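Local coordinates for protein soluble lytic murein transglycosylase (Pseudomonas aeruginosa, PDB 5OHU) that cleaves peptidoglycan as a lytic transglycosylase, acting both exolytically and endolytically in turnover of the bacterial cell wall, at residues 333-336 against 337-341; 344-347 against 348-351. One frame throughout, in Å; residues are numbered along the deposited sequence.

Interaction 1: 333-336 against 337-341; sequences LPQD and LAATS
Leu337 holds CG anti to its carbonyl carbon and beside its own backbone N (chi1 -75°), a rotation that places CD1 near the proline ring, with Pro334 CD 4.3 Å from Leu337 CD1. The approach of the leucines' CB atoms is set by the backbone turn instead: Leu333 CB lies 4.1 Å from Leu337 CB and, one residue further on, 4.3 Å from Ala338 CB. This second pairing joins the residue before the N-cap to the fourth residue after it, the positions of a hydrophobic staple, here with only a methyl on the helical side. Pro334 is the N-cap of the one-turn helix 335-338.

The backbone evidence for the turn is two bonds of the i to i+4 kind. Ala338 N donates to Pro334 O over 2.9 Å and almost straight, at 173° at the hydrogen, whereas Ala339 N reaches Gln335 O at 2.9 Å along a more bent path. Pro334 O also receives a weak bond from Leu337 N.

Thr340, further along, folds back on Leu337. Its OG1 gives a hydrogen bond to Leu337 O (2.9 Å), in the carbonyl plane, and its backbone N bonds to the same oxygen at 3.2 Å, so two donors grip that acceptor. The methyl CG2 of Thr340 rests 3.3 Å from Asp336 O. Thr340 OG1 meanwhile caps Trp343 N, which makes this threonine the N-cap of the next helix.

Asp336 OD2 is held by Asn307 ND2. The short turn thus lies on helix 307-319, where Leu333 touches Thr310 and Leu337 touches Asn307 and Glu311, while both leucines also meet Trp343 of helix 341-354.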
loop_
_atom_site.group_PDB
_atom_site.type_symbol
_atom_site.label_atom_id
_atom_site.label_comp_id
_atom_site.label_asym_id
_atom_site.label_seq_id
_atom_site.Cartn_x
_atom_site.Cartn_y
_atom_site.Cartn_z
ATOM N N LEU A 333 -9.482 24.185 4.637
ATOM C CA LEU A 333 -9.295 22.734 4.679
ATOM C C LEU A 333 -9.724 22.153 6.027
ATOM O O LEU A 333 -9.621 22.810 7.063
ATOM C CB LEU A 333 -7.831 22.380 4.443
ATOM C CG LEU A 333 -7.251 22.836 3.103
ATOM C CD1 LEU A 333 -5.758 22.579 3.065
ATOM C CD2 LEU A 333 -7.955 22.058 2.014
ATOM N N PRO A 334 -10.204 20.920 6.033
ATOM C CA PRO A 334 -10.466 20.235 7.296
ATOM C C PRO A 334 -9.154 20.037 8.049
ATOM O O PRO A 334 -8.075 19.971 7.461
ATOM C CB PRO A 334 -11.040 18.879 6.866
ATOM C CG PRO A 334 -10.724 18.733 5.425
ATOM C CD PRO A 334 -10.498 20.093 4.858
ATOM N N GLN A 335 -9.276 19.852 9.365
ATOM C CA GLN A 335 -8.111 19.815 10.248
ATOM C C GLN A 335 -7.066 18.799 9.794
ATOM O O GLN A 335 -5.869 19.091 9.804
ATOM C CB GLN A 335 -8.569 19.506 11.673
ATOM C CG GLN A 335 -7.462 19.112 12.654
ATOM C CD GLN A 335 -6.524 20.261 12.990
ATOM O OE1 GLN A 335 -6.815 21.424 12.705
ATOM N NE2 GLN A 335 -5.393 19.936 13.604
ATOM N N ASP A 336 -7.493 17.592 9.428
ATOM C CA ASP A 336 -6.538 16.563 9.039
ATOM C C ASP A 336 -5.756 16.942 7.782
ATOM O O ASP A 336 -4.608 16.514 7.635
ATOM C CB ASP A 336 -7.253 15.227 8.848
ATOM C CG ASP A 336 -8.359 15.297 7.811
ATOM O OD1 ASP A 336 -8.889 16.400 7.580
ATOM O OD2 ASP A 336 -8.713 14.247 7.239
ATOM N N LEU A 337 -6.334 17.735 6.868
ATOM C CA LEU A 337 -5.552 18.172 5.713
ATOM C C LEU A 337 -4.722 19.405 6.052
ATOM O O LEU A 337 -3.558 19.508 5.647
ATOM C CB LEU A 337 -6.458 18.467 4.520
ATOM C CG LEU A 337 -7.052 17.290 3.750
ATOM C CD1 LEU A 337 -7.713 17.836 2.514
ATOM C CD2 LEU A 337 -6.009 16.270 3.341
ATOM N N ALA A 338 -5.304 20.338 6.809
ATOM C CA ALA A 338 -4.588 21.543 7.205
ATOM C C ALA A 338 -3.332 21.228 8.018
ATOM O O ALA A 338 -2.366 21.998 7.981
ATOM C CB ALA A 338 -5.516 22.457 8.007
ATOM N N ALA A 339 -3.327 20.122 8.770
ATOM C CA ALA A 339 -2.178 19.806 9.614
ATOM C C ALA A 339 -0.990 19.260 8.832
ATOM O O ALA A 339 0.117 19.232 9.365
ATOM C CB ALA A 339 -2.557 18.787 10.694
ATOM N N THR A 340 -1.179 18.814 7.599
ATOM C CA THR A 340 -0.078 18.181 6.888
ATOM C C THR A 340 0.948 19.200 6.413
ATOM O O THR A 340 0.635 20.359 6.112
ATOM C CB THR A 340 -0.594 17.413 5.689
ATOM O OG1 THR A 340 -1.090 18.355 4.728
ATOM C CG2 THR A 340 -1.714 16.458 6.139
ATOM N N SER A 341 2.191 18.740 6.316
ATOM C CA SER A 341 3.236 19.586 5.760
ATOM C C SER A 341 2.927 19.976 4.322
ATOM O O SER A 341 3.293 21.069 3.891
ATOM C CB SER A 341 4.577 18.866 5.837
ATOM O OG SER A 341 4.452 17.562 5.296
#

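Interaction 2: 344-347 against 348-351; sequences RYWQ and ARSL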
loop_
_atom_site.group_PDB
_atom_site.type_symbol
_atom_site.label_atom_id
_atom_site.label_comp_id
_atom_site.label_asym_id
_atom_site.label_seq_id
_atom_site.Cartn_x
_atom_site.Cartn_y
_atom_site.Cartn_z
ATOM N N ARG A 344 0.319 22.925 4.489
ATOM C CA ARG A 344 1.008 24.077 5.068
ATOM C C ARG A 344 1.971 24.667 4.050
ATOM O O ARG A 344 2.053 25.894 3.890
ATOM C CB ARG A 344 1.747 23.685 6.351
ATOM C CG ARG A 344 0.831 23.485 7.563
ATOM C CD ARG A 344 1.619 23.266 8.845
ATOM N NE ARG A 344 1.990 21.858 8.946
ATOM C CZ ARG A 344 3.111 21.393 9.490
ATOM N NH1 ARG A 344 3.998 22.232 10.010
ATOM N NH2 ARG A 344 3.325 20.080 9.516
ATOM N N TYR A 345 2.682 23.808 3.317
ATOM C CA TYR A 345 3.559 24.330 2.280
ATOM C C TYR A 345 2.761 25.059 1.210
ATOM O O TYR A 345 3.111 26.178 0.824
ATOM C CB TYR A 345 4.407 23.224 1.638
ATOM C CG TYR A 345 5.177 23.780 0.459
ATOM C CD1 TYR A 345 6.317 24.579 0.668
ATOM C CD2 TYR A 345 4.745 23.556 -0.853
ATOM C CE1 TYR A 345 7.013 25.133 -0.390
ATOM C CE2 TYR A 345 5.436 24.094 -1.928
ATOM C CZ TYR A 345 6.572 24.881 -1.686
ATOM O OH TYR A 345 7.262 25.420 -2.751
ATOM N N TRP A 346 1.702 24.430 0.689
ATOM C CA TRP A 346 1.021 25.050 -0.442
ATOM C C TRP A 346 0.232 26.290 -0.031
ATOM O O TRP A 346 0.076 27.203 -0.848
ATOM C CB TRP A 346 0.156 24.021 -1.170
ATOM C CG TRP A 346 1.031 23.162 -2.076
ATOM C CD1 TRP A 346 1.327 21.840 -1.925
ATOM C CD2 TRP A 346 1.777 23.610 -3.224
ATOM N NE1 TRP A 346 2.183 21.421 -2.924
ATOM C CE2 TRP A 346 2.483 22.492 -3.728
ATOM C CE3 TRP A 346 1.918 24.844 -3.871
ATOM C CZ2 TRP A 346 3.317 22.575 -4.857
ATOM C CZ3 TRP A 346 2.744 24.929 -5.004
ATOM C CH2 TRP A 346 3.425 23.804 -5.483
ATOM N N GLN A 347 -0.195 26.392 1.228
ATOM C CA GLN A 347 -0.790 27.649 1.668
ATOM C C GLN A 347 0.214 28.798 1.571
ATOM O O GLN A 347 -0.089 29.859 1.007
ATOM C CB GLN A 347 -1.326 27.528 3.091
ATOM C CG GLN A 347 -1.793 28.875 3.617
ATOM C CD GLN A 347 -2.585 28.751 4.907
ATOM O OE1 GLN A 347 -2.132 29.172 5.957
ATOM N NE2 GLN A 347 -3.769 28.150 4.827
ATOM N N ALA A 348 1.416 28.601 2.122
ATOM C CA ALA A 348 2.461 29.615 2.018
ATOM C C ALA A 348 2.828 29.890 0.561
ATOM O O ALA A 348 2.956 31.050 0.156
ATOM C CB ALA A 348 3.698 29.171 2.803
ATOM N N ARG A 349 2.966 28.834 -0.251
ATOM C CA ARG A 349 3.484 29.005 -1.608
ATOM C C ARG A 349 2.444 29.618 -2.543
ATOM O O ARG A 349 2.781 30.473 -3.378
ATOM C CB ARG A 349 3.998 27.661 -2.160
ATOM C CG ARG A 349 4.440 27.702 -3.651
ATOM C CD ARG A 349 5.764 28.479 -3.751
ATOM N NE ARG A 349 6.219 28.642 -5.133
ATOM C CZ ARG A 349 7.040 29.599 -5.572
ATOM N NH1 ARG A 349 7.506 30.522 -4.750
ATOM N NH2 ARG A 349 7.382 29.639 -6.848
ATOM N N SER A 350 1.173 29.224 -2.412
ATOM C CA SER A 350 0.156 29.871 -3.237
ATOM C C SER A 350 -0.011 31.335 -2.852
ATOM O O SER A 350 -0.230 32.181 -3.725
ATOM C CB SER A 350 -1.180 29.120 -3.157
ATOM O OG SER A 350 -1.708 29.114 -1.838
ATOM N N LEU A 351 0.108 31.663 -1.558
ATOM C CA LEU A 351 0.068 33.068 -1.150
ATOM C C LEU A 351 1.223 33.850 -1.782
ATOM O O LEU A 351 1.029 34.936 -2.341
ATOM C CB LEU A 351 0.100 33.179 0.386
ATOM C CG LEU A 351 -0.044 34.606 0.961
ATOM C CD1 LEU A 351 -1.300 35.322 0.416
ATOM C CD2 LEU A 351 -0.047 34.638 2.510
#
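The Tyr345 ring takes Arg349 CB over one face: the carbon lies 4.1 Å from the ring centroid and 25° off the normal, a CH-pi contact offset toward the rim. Trp346 CD1 lies at the edge of that tyrosine ring, in its plane, while Tyr345 CE2 stands 3.7 Å above one face of the Trp346 ring, over its centre. All three side chains belong to a single alpha-helix, 341-354, with Arg349 four residues after Tyr345 and three after Trp346, so that it meets both aromatic groups.

The arginine chain shows how this is done. CG stands anti to the backbone N, and a bend at chi2 (72°) carries the chain along the tyrosine, with CG 3.5 Å from Trp346 CZ3 and CD 3.5 Å from Tyr345 OH. Tyr345 and Arg349 run side by side in the same direction, their ring and guanidinium planes only 23° apart.

Beyond the helix, Asp596 OD2 bonds to Tyr345 OH and forms a long, weak ion pair with Arg349 NE; Arg382 NE also bonds to the tyrosine hydroxyl. With Trp346 NE1 bonded to Glu600 OE1, the aromatic pair is tied to helix 595-600, much of which falls in the SLT family region, consistent with a junction between the helical superstructure and the lysozyme-like domain. Helix 360-368 packs on Ala348 through Leu364, and Tyr327 of helix 323-330 meets Gln347, Ser350 and Leu351.

The main chain keeps regular i to i+4 bonding, Arg349 N to Tyr345 O measuring 2.9 Å. One turn position carries an extra bond: Trp346 O accepts from Ser350 N at 2.8 Å and from Ser350 OG, also at 2.8 Å.

How the interactions relate
Interaction 1 closes just before interaction 2 opens, and their centres lie 12 Å apart on the same side of the chain's centre. The first occupies the short helix 335-338 and the turn after it; the second lies within helix 341-354, which follows directly. Arg344 joins them: its NE probably hydrogen-bonds to Ala339 O at 3.3 Å, its CG packs against Ala338 O, and its NH2 forms a salt bridge with Glu371. Trp343 adds a second connection through its ring, which meets that of Trp346. A surface turn thus leads into a largely buried contact in helix 341-354, whose residues touch helices 360-368, 374-383 and 595-600, consistent with this region lying against the lysozyme-like transglycosylase domain.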